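Local coordinates for protein gamma-glutamyltranspeptidase (Ggt) (Helicobacter pylori 26695, PDB 5BPK) that probably hydrolyses and transfers gamma-glutamyl groups of substrates such as glutathione, as an Ntn-hydrolase of the gamma-glutamyltranspeptidase family, at residues P281-I292 against A322-A333. Numbering follows the deposited sequence.
With EDO (1,2-ethanediol), chain Q.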
ATOM      1  N   PRO A 281     -13.498   1.138  -0.158  1.00 10.13           N
ATOM      2  CA  PRO A 281     -13.386   1.182   1.293  1.00 10.26           C
ATOM      3  C   PRO A 281     -13.186  -0.216   1.877  1.00 10.61           C
ATOM      4  O   PRO A 281     -13.840  -1.160   1.443  1.00 10.81           O
ATOM      5  CB  PRO A 281     -14.717   1.802   1.718  1.00 11.33           C
ATOM      6  CG  PRO A 281     -14.977   2.788   0.616  1.00  9.41           C
ATOM      7  CD  PRO A 281     -14.572   2.028  -0.635  1.00 11.09           C
ATOM      8  N   PRO A 282     -12.305  -0.356   2.877  1.00 11.00           N
ATOM      9  CA  PRO A 282     -11.732   0.653   3.761  1.00 10.57           C
ATOM     10  C   PRO A 282     -10.473   1.376   3.281  1.00 10.40           C
ATOM     11  O   PRO A 282      -9.850   2.075   4.074  1.00 11.16           O
ATOM     12  CB  PRO A 282     -11.441  -0.148   5.028  1.00 11.29           C
ATOM     13  CG  PRO A 282     -11.064  -1.468   4.507  1.00 12.13           C
ATOM     14  CD  PRO A 282     -11.968  -1.709   3.337  1.00 10.51           C
ATOM     15  N   SER A 283     -10.115   1.240   2.009  1.00 10.69           N
ATOM     16  CA  SER A 283      -9.184   2.196   1.420  1.00  9.48           C
ATOM     17  C   SER A 283      -9.933   3.386   0.815  1.00 10.71           C
ATOM     18  O   SER A 283     -11.048   3.242   0.319  1.00 11.53           O
ATOM     19  CB  SER A 283      -8.305   1.563   0.363  1.00 11.23           C
ATOM     20  OG  SER A 283      -7.272   2.461   0.044  1.00 12.03           O
ATOM     21  N   SER A 284      -9.294   4.551   0.874  1.00 10.58           N
ATOM     22  CA  SER A 284      -9.718   5.747   0.158  1.00 10.44           C
ATOM     23  C   SER A 284      -9.026   5.817  -1.205  1.00 12.04           C
ATOM     24  O   SER A 284      -9.390   6.639  -2.049  1.00 12.34           O
ATOM     25  CB  SER A 284      -9.316   6.989   0.962  1.00 10.91           C
ATOM     26  OG  SER A 284      -7.900   7.131   1.007  1.00 11.47           O
ATOM     27  N   GLY A 285      -8.036   4.954  -1.423  1.00 10.90           N
ATOM     28  CA  GLY A 285      -7.132   5.112  -2.558  1.00 11.06           C
ATOM     29  C   GLY A 285      -7.788   5.052  -3.925  1.00 11.06           C
ATOM     30  O   GLY A 285      -7.614   5.948  -4.748  1.00 10.34           O
ATOM     31  N   GLY A 286      -8.555   3.998  -4.157  1.00 10.20           N
ATOM     32  CA  GLY A 286      -9.224   3.820  -5.444  1.00 10.50           C
ATOM     33  C   GLY A 286     -10.206   4.942  -5.749  1.00 12.36           C
ATOM     34  O   GLY A 286     -10.293   5.429  -6.890  1.00 10.67           O
ATOM     35  N   THR A 287     -10.943   5.367  -4.727  1.00  9.89           N
ATOM     36  CA  THR A 287     -11.948   6.402  -4.915  1.00 10.54           C
ATOM     37  C   THR A 287     -11.298   7.701  -5.352  1.00  9.90           C
ATOM     38  O   THR A 287     -11.713   8.308  -6.340  1.00 10.34           O
ATOM     39  CB  THR A 287     -12.767   6.609  -3.628  1.00 10.35           C
ATOM     40  OG1 THR A 287     -13.519   5.418  -3.353  1.00 11.93           O
ATOM     41  CG2 THR A 287     -13.711   7.816  -3.733  1.00 11.20           C
ATOM     42  N   HIS A 288     -10.288   8.149  -4.611  1.00  9.99           N
ATOM     43  CA  HIS A 288      -9.639   9.409  -4.953  1.00  9.64           C
ATOM     44  C   HIS A 288      -8.787   9.333  -6.231  1.00 10.65           C
ATOM     45  O   HIS A 288      -8.671  10.324  -6.951  1.00 11.49           O
ATOM     46  CB  HIS A 288      -8.853   9.979  -3.780  1.00 10.70           C
ATOM     47  CG  HIS A 288      -9.703  10.240  -2.581  1.00 10.83           C
ATOM     48  ND1 HIS A 288     -10.859  10.984  -2.642  1.00 10.78           N
ATOM     49  CD2 HIS A 288      -9.583   9.835  -1.295  1.00 12.37           C
ATOM     50  CE1 HIS A 288     -11.418  11.024  -1.443  1.00 12.87           C
ATOM     51  NE2 HIS A 288     -10.663  10.333  -0.608  1.00 11.93           N
ATOM     52  N   LEU A 289      -8.215   8.166  -6.513  1.00  9.86           N
ATOM     53  CA  LEU A 289      -7.494   7.935  -7.763  1.00 10.06           C
ATOM     54  C   LEU A 289      -8.431   8.205  -8.930  1.00 10.01           C
ATOM     55  O   LEU A 289      -8.110   8.963  -9.834  1.00 11.16           O
ATOM     56  CB  LEU A 289      -7.000   6.486  -7.826  1.00 10.83           C
ATOM     57  CG  LEU A 289      -6.498   5.983  -9.174  1.00 14.22           C
ATOM     58  CD1 LEU A 289      -5.356   6.853  -9.659  1.00 15.37           C
ATOM     59  CD2 LEU A 289      -6.111   4.502  -9.054  1.00 15.50           C
ATOM     60  N   ILE A 290      -9.625   7.624  -8.865  1.00  9.75           N
ATOM     61  CA  ILE A 290     -10.599   7.748  -9.952  1.00 11.23           C
ATOM     62  C   ILE A 290     -11.158   9.176 -10.022  1.00 10.02           C
ATOM     63  O   ILE A 290     -11.335   9.726 -11.108  1.00 11.10           O
ATOM     64  CB  ILE A 290     -11.726   6.692  -9.788  1.00 10.36           C
ATOM     65  CG1 ILE A 290     -11.164   5.308 -10.134  1.00 10.63           C
ATOM     66  CG2 ILE A 290     -12.962   7.019 -10.644  1.00 13.42           C
ATOM     67  CD1 ILE A 290     -11.998   4.160  -9.650  1.00 11.93           C
ATOM     68  N   GLN A 291     -11.428   9.760  -8.855  1.00 10.57           N
ATOM     69  CA  GLN A 291     -11.854  11.158  -8.748  1.00 10.64           C
ATOM     70  C   GLN A 291     -10.870  12.114  -9.440  1.00 10.87           C
ATOM     71  O   GLN A 291     -11.278  12.969 -10.231  1.00 10.79           O
ATOM     72  CB  GLN A 291     -12.009  11.540  -7.262  1.00 10.70           C
ATOM     73  CG  GLN A 291     -12.432  12.986  -6.994  1.00 11.59           C
ATOM     74  CD  GLN A 291     -12.547  13.298  -5.506  1.00 11.66           C
ATOM     75  OE1 GLN A 291     -12.202  12.475  -4.649  1.00 13.02           O
ATOM     76  NE2 GLN A 291     -13.007  14.499  -5.194  1.00 12.07           N
ATOM     77  N   ILE A 292      -9.581  11.969  -9.143  1.00  9.26           N
ATOM     78  CA  ILE A 292      -8.559  12.897  -9.650  1.00 10.26           C
ATOM     79  C   ILE A 292      -8.389  12.715 -11.171  1.00 10.58           C
ATOM     80  O   ILE A 292      -8.345  13.687 -11.931  1.00 10.89           O
ATOM     81  CB  ILE A 292      -7.221  12.731  -8.894  1.00 11.39           C
ATOM     82  CG1 ILE A 292      -7.375  13.159  -7.430  1.00 10.29           C
ATOM     83  CG2 ILE A 292      -6.133  13.567  -9.531  1.00 11.31           C
ATOM     84  CD1 ILE A 292      -6.307  12.586  -6.506  1.00 13.94           C
ATOM     85  N   ALA A 322      -9.636  16.424  -3.655  1.00 10.87           N
ATOM     86  CA  ALA A 322      -9.771  15.028  -3.276  1.00 11.79           C
ATOM     87  C   ALA A 322      -9.344  14.777  -1.833  1.00 10.50           C
ATOM     88  O   ALA A 322     -10.028  14.055  -1.101  1.00 10.56           O
ATOM     89  CB  ALA A 322      -8.990  14.110  -4.242  1.00 11.61           C
ATOM     90  N   TYR A 323      -8.216  15.363  -1.423  1.00  9.56           N
ATOM     91  CA  TYR A 323      -7.712  15.141  -0.059  1.00 11.01           C
ATOM     92  C   TYR A 323      -8.562  15.865   0.980  1.00 10.76           C
ATOM     93  O   TYR A 323      -8.718  15.372   2.093  1.00 12.51           O
ATOM     94  CB  TYR A 323      -6.229  15.473   0.080  1.00 11.54           C
ATOM     95  CG  TYR A 323      -5.310  14.386  -0.458  1.00 10.57           C
ATOM     96  CD1 TYR A 323      -4.939  14.361  -1.793  1.00 12.15           C
ATOM     97  CD2 TYR A 323      -4.835  13.369   0.370  1.00 10.49           C
ATOM     98  CE1 TYR A 323      -4.097  13.378  -2.291  1.00 11.58           C
ATOM     99  CE2 TYR A 323      -3.994  12.371  -0.123  1.00 12.82           C
ATOM    100  CZ  TYR A 323      -3.634  12.381  -1.469  1.00 12.45           C
ATOM    101  OH  TYR A 323      -2.794  11.408  -1.993  1.00 12.44           O
ATOM    102  N   ALA A 324      -9.149  17.006   0.618  1.00 11.20           N
ATOM    103  CA  ALA A 324     -10.114  17.640   1.512  1.00 11.99           C
ATOM    104  C   ALA A 324     -11.317  16.709   1.697  1.00 11.99           C
ATOM    105  O   ALA A 324     -11.791  16.497   2.817  1.00 12.74           O
ATOM    106  CB  ALA A 324     -10.538  18.993   0.977  1.00 12.69           C
ATOM    107  N   ASP A 325     -11.794  16.142   0.590  1.00 12.40           N
ATOM    108  CA  ASP A 325     -12.942  15.237   0.633  1.00 11.36           C
ATOM    109  C   ASP A 325     -12.618  14.025   1.497  1.00 10.09           C
ATOM    110  O   ASP A 325     -13.430  13.591   2.298  1.00 11.77           O
ATOM    111  CB  ASP A 325     -13.319  14.782  -0.786  1.00 10.04           C
ATOM    112  CG  ASP A 325     -13.887  15.901  -1.637  1.00 11.84           C
ATOM    113  OD1 ASP A 325     -14.150  17.016  -1.100  1.00 13.90           O
ATOM    114  OD2 ASP A 325     -14.087  15.655  -2.852  1.00 14.43           O
ATOM    115  N   ARG A 326     -11.409  13.505   1.353  1.00 10.93           N
ATOM    116  CA  ARG A 326     -10.954  12.354   2.141  1.00 10.48           C
ATOM    117  C   ARG A 326     -11.121  12.566   3.642  1.00 11.28           C
ATOM    118  O   ARG A 326     -11.553  11.660   4.362  1.00 12.97           O
ATOM    119  CB  ARG A 326      -9.473  12.073   1.843  1.00 10.49           C
ATOM    120  CG  ARG A 326      -8.919  10.792   2.459  1.00 12.26           C
ATOM    121  CD  ARG A 326      -7.395  10.767   2.337  1.00 11.47           C
ATOM    122  NE  ARG A 326      -6.850   9.451   2.681  1.00 11.06           N
ATOM    123  CZ  ARG A 326      -6.622   8.990   3.917  1.00 14.91           C
ATOM    124  NH1 ARG A 326      -6.856   9.737   4.990  1.00 15.60           N
ATOM    125  NH2 ARG A 326      -6.142   7.761   4.088  1.00 14.68           N
ATOM    126  N   SER A 327     -10.784  13.765   4.100  1.00 11.46           N
ATOM    127  CA  SER A 327     -10.752  14.097   5.526  1.00 12.10           C
ATOM    128  C   SER A 327     -12.119  14.037   6.235  1.00 11.94           C
ATOM    129  O   SER A 327     -12.170  13.915   7.459  1.00 14.24           O
ATOM    130  CB  SER A 327     -10.137  15.489   5.731  1.00 13.28           C
ATOM    131  OG  SER A 327     -11.053  16.507   5.388  1.00 13.50           O
ATOM    132  N   VAL A 328     -13.195  14.137   5.456  0.50 12.28           N
ATOM    133  CA  VAL A 328     -14.559  14.134   5.977  0.50 12.17           C
ATOM    134  C   VAL A 328     -15.314  12.853   5.638  0.50 12.20           C
ATOM    135  O   VAL A 328     -15.955  12.252   6.502  0.50 13.60           O
ATOM    136  CB  VAL A 328     -15.355  15.328   5.412  0.50 12.67           C
ATOM    137  CG1 VAL A 328     -16.799  15.262   5.868  0.50 14.43           C
ATOM    138  CG2 VAL A 328     -14.703  16.639   5.831  0.50 13.87           C
ATOM    139  N   TYR A 329     -15.235  12.431   4.380  1.00 12.75           N
ATOM    140  CA  TYR A 329     -16.138  11.392   3.847  1.00 11.00           C
ATOM    141  C   TYR A 329     -15.678   9.950   3.962  1.00 12.21           C
ATOM    142  O   TYR A 329     -16.505   9.044   3.823  1.00 15.98           O
ATOM    143  CB  TYR A 329     -16.478  11.688   2.390  1.00 14.35           C
ATOM    144  CG  TYR A 329     -17.154  13.021   2.177  1.00 14.19           C
ATOM    145  CD1 TYR A 329     -18.414  13.292   2.723  1.00 15.16           C
ATOM    146  CD2 TYR A 329     -16.562  13.994   1.389  1.00 15.36           C
ATOM    147  CE1 TYR A 329     -19.036  14.522   2.506  1.00 16.14           C
ATOM    148  CE2 TYR A 329     -17.170  15.209   1.172  1.00 20.24           C
ATOM    149  CZ  TYR A 329     -18.401  15.471   1.731  1.00 18.42           C
ATOM    150  OH  TYR A 329     -18.987  16.698   1.496  1.00 23.73           O
ATOM    151  N   MET A 330     -14.390   9.722   4.211  0.50 12.05           N
ATOM    152  CA  MET A 330     -13.831   8.380   4.060  0.50 12.66           C
ATOM    153  C   MET A 330     -13.554   7.649   5.383  0.50 11.98           C
ATOM    154  O   MET A 330     -13.006   8.208   6.337  0.50 12.43           O
ATOM    155  CB  MET A 330     -12.580   8.443   3.178  0.50 13.53           C
ATOM    156  CG  MET A 330     -12.829   9.127   1.833  0.50 15.99           C
ATOM    157  SD  MET A 330     -14.048   8.356   0.729  0.50 18.59           S
ATOM    158  CE  MET A 330     -13.307   6.757   0.420  0.50 14.27           C
ATOM    159  N   GLY A 331     -13.966   6.385   5.405  1.00 11.00           N
ATOM    160  CA  GLY A 331     -13.753   5.470   6.529  1.00 11.16           C
ATOM    161  C   GLY A 331     -14.212   4.082   6.109  1.00 11.84           C
ATOM    162  O   GLY A 331     -14.553   3.855   4.947  1.00 12.16           O
ATOM    163  N   ASP A 332     -14.228   3.155   7.055  1.00 11.32           N
ATOM    164  CA  ASP A 332     -14.724   1.792   6.818  1.00 10.44           C
ATOM    165  C   ASP A 332     -16.243   1.847   6.593  1.00 10.35           C
ATOM    166  O   ASP A 332     -17.001   2.147   7.514  1.00 10.48           O
ATOM    167  CB  ASP A 332     -14.382   0.929   8.036  1.00 11.09           C
ATOM    168  CG  ASP A 332     -14.771  -0.529   7.883  1.00 10.20           C
ATOM    169  OD1 ASP A 332     -15.452  -0.910   6.903  1.00  9.98           O
ATOM    170  OD2 ASP A 332     -14.382  -1.305   8.789  1.00 10.44           O
ATOM    171  N   ALA A 333     -16.675   1.519   5.376  1.00 10.78           N
ATOM    172  CA  ALA A 333     -18.087   1.589   5.002  1.00 10.96           C
ATOM    173  C   ALA A 333     -18.975   0.589   5.736  1.00 11.14           C
ATOM    174  O   ALA A 333     -20.202   0.691   5.689  1.00 11.97           O
ATOM    175  CB  ALA A 333     -18.239   1.427   3.491  1.00 11.60           C
TER
HETATM  176  C1  EDO Q 703      -5.757  10.004   8.901  1.00 30.57           C
HETATM  177  O1  EDO Q 703      -6.648   9.196   8.114  1.00 20.02           O
HETATM  178  C2  EDO Q 703      -5.913   9.743  10.393  1.00 30.92           C
HETATM  179  O2  EDO Q 703      -5.857  10.975  11.140  1.00 31.29           O
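A chi1 of 179° swings CG of Gln-291 away from its backbone N, and the extended chain beyond carries the amide to Asp-325, while CG of His-288 lies beside its own backbone N (chi1 -59°), the ring turned toward helix 322-329. Gln-291 NE2 donates to the anti side of Asp-325 OD2 at 2.8 Å, somewhat out of the carboxylate plane, although the amide and carboxylate planes are nearly parallel. The other end of the amide is taken as well: OE1 of Gln-291 accepts from His-288 ND1 at 2.8 Å, in the plane of the ring, so the two bonds fix the amide flip and orient the imidazole. Ala-322 O lies over one ring face, and NE2 of His-288, buried without a polar partner in the model, abuts CB of Arg-326 at 3.2 Å. Bent at chi2 and chi3, Met-330 brings CG obliquely to 3.5 Å from NE2 of His-288 and turns CE back onto CA of Ser-284. Arg-326 NE bonds weakly to Ser-284 OG (3.0 Å), whose stronger partner is Ser-72 O of the other Ggt chain. Asp-325 OD2 is shared with Tyr-348. The axes of segments 285-292 and 322-329 approach to 10.3 Å, roughly antiparallel (148°), and Leu-289 and Ile-290 pack on strand 274-278. This is consistent with one helical layer of the alpha-beta-beta-alpha Ntn-hydrolase sandwich, probably beside the active-site pocket, Arg-326's side chain lying about 5 Å from the bound dihydro-oxazolyl amino acid.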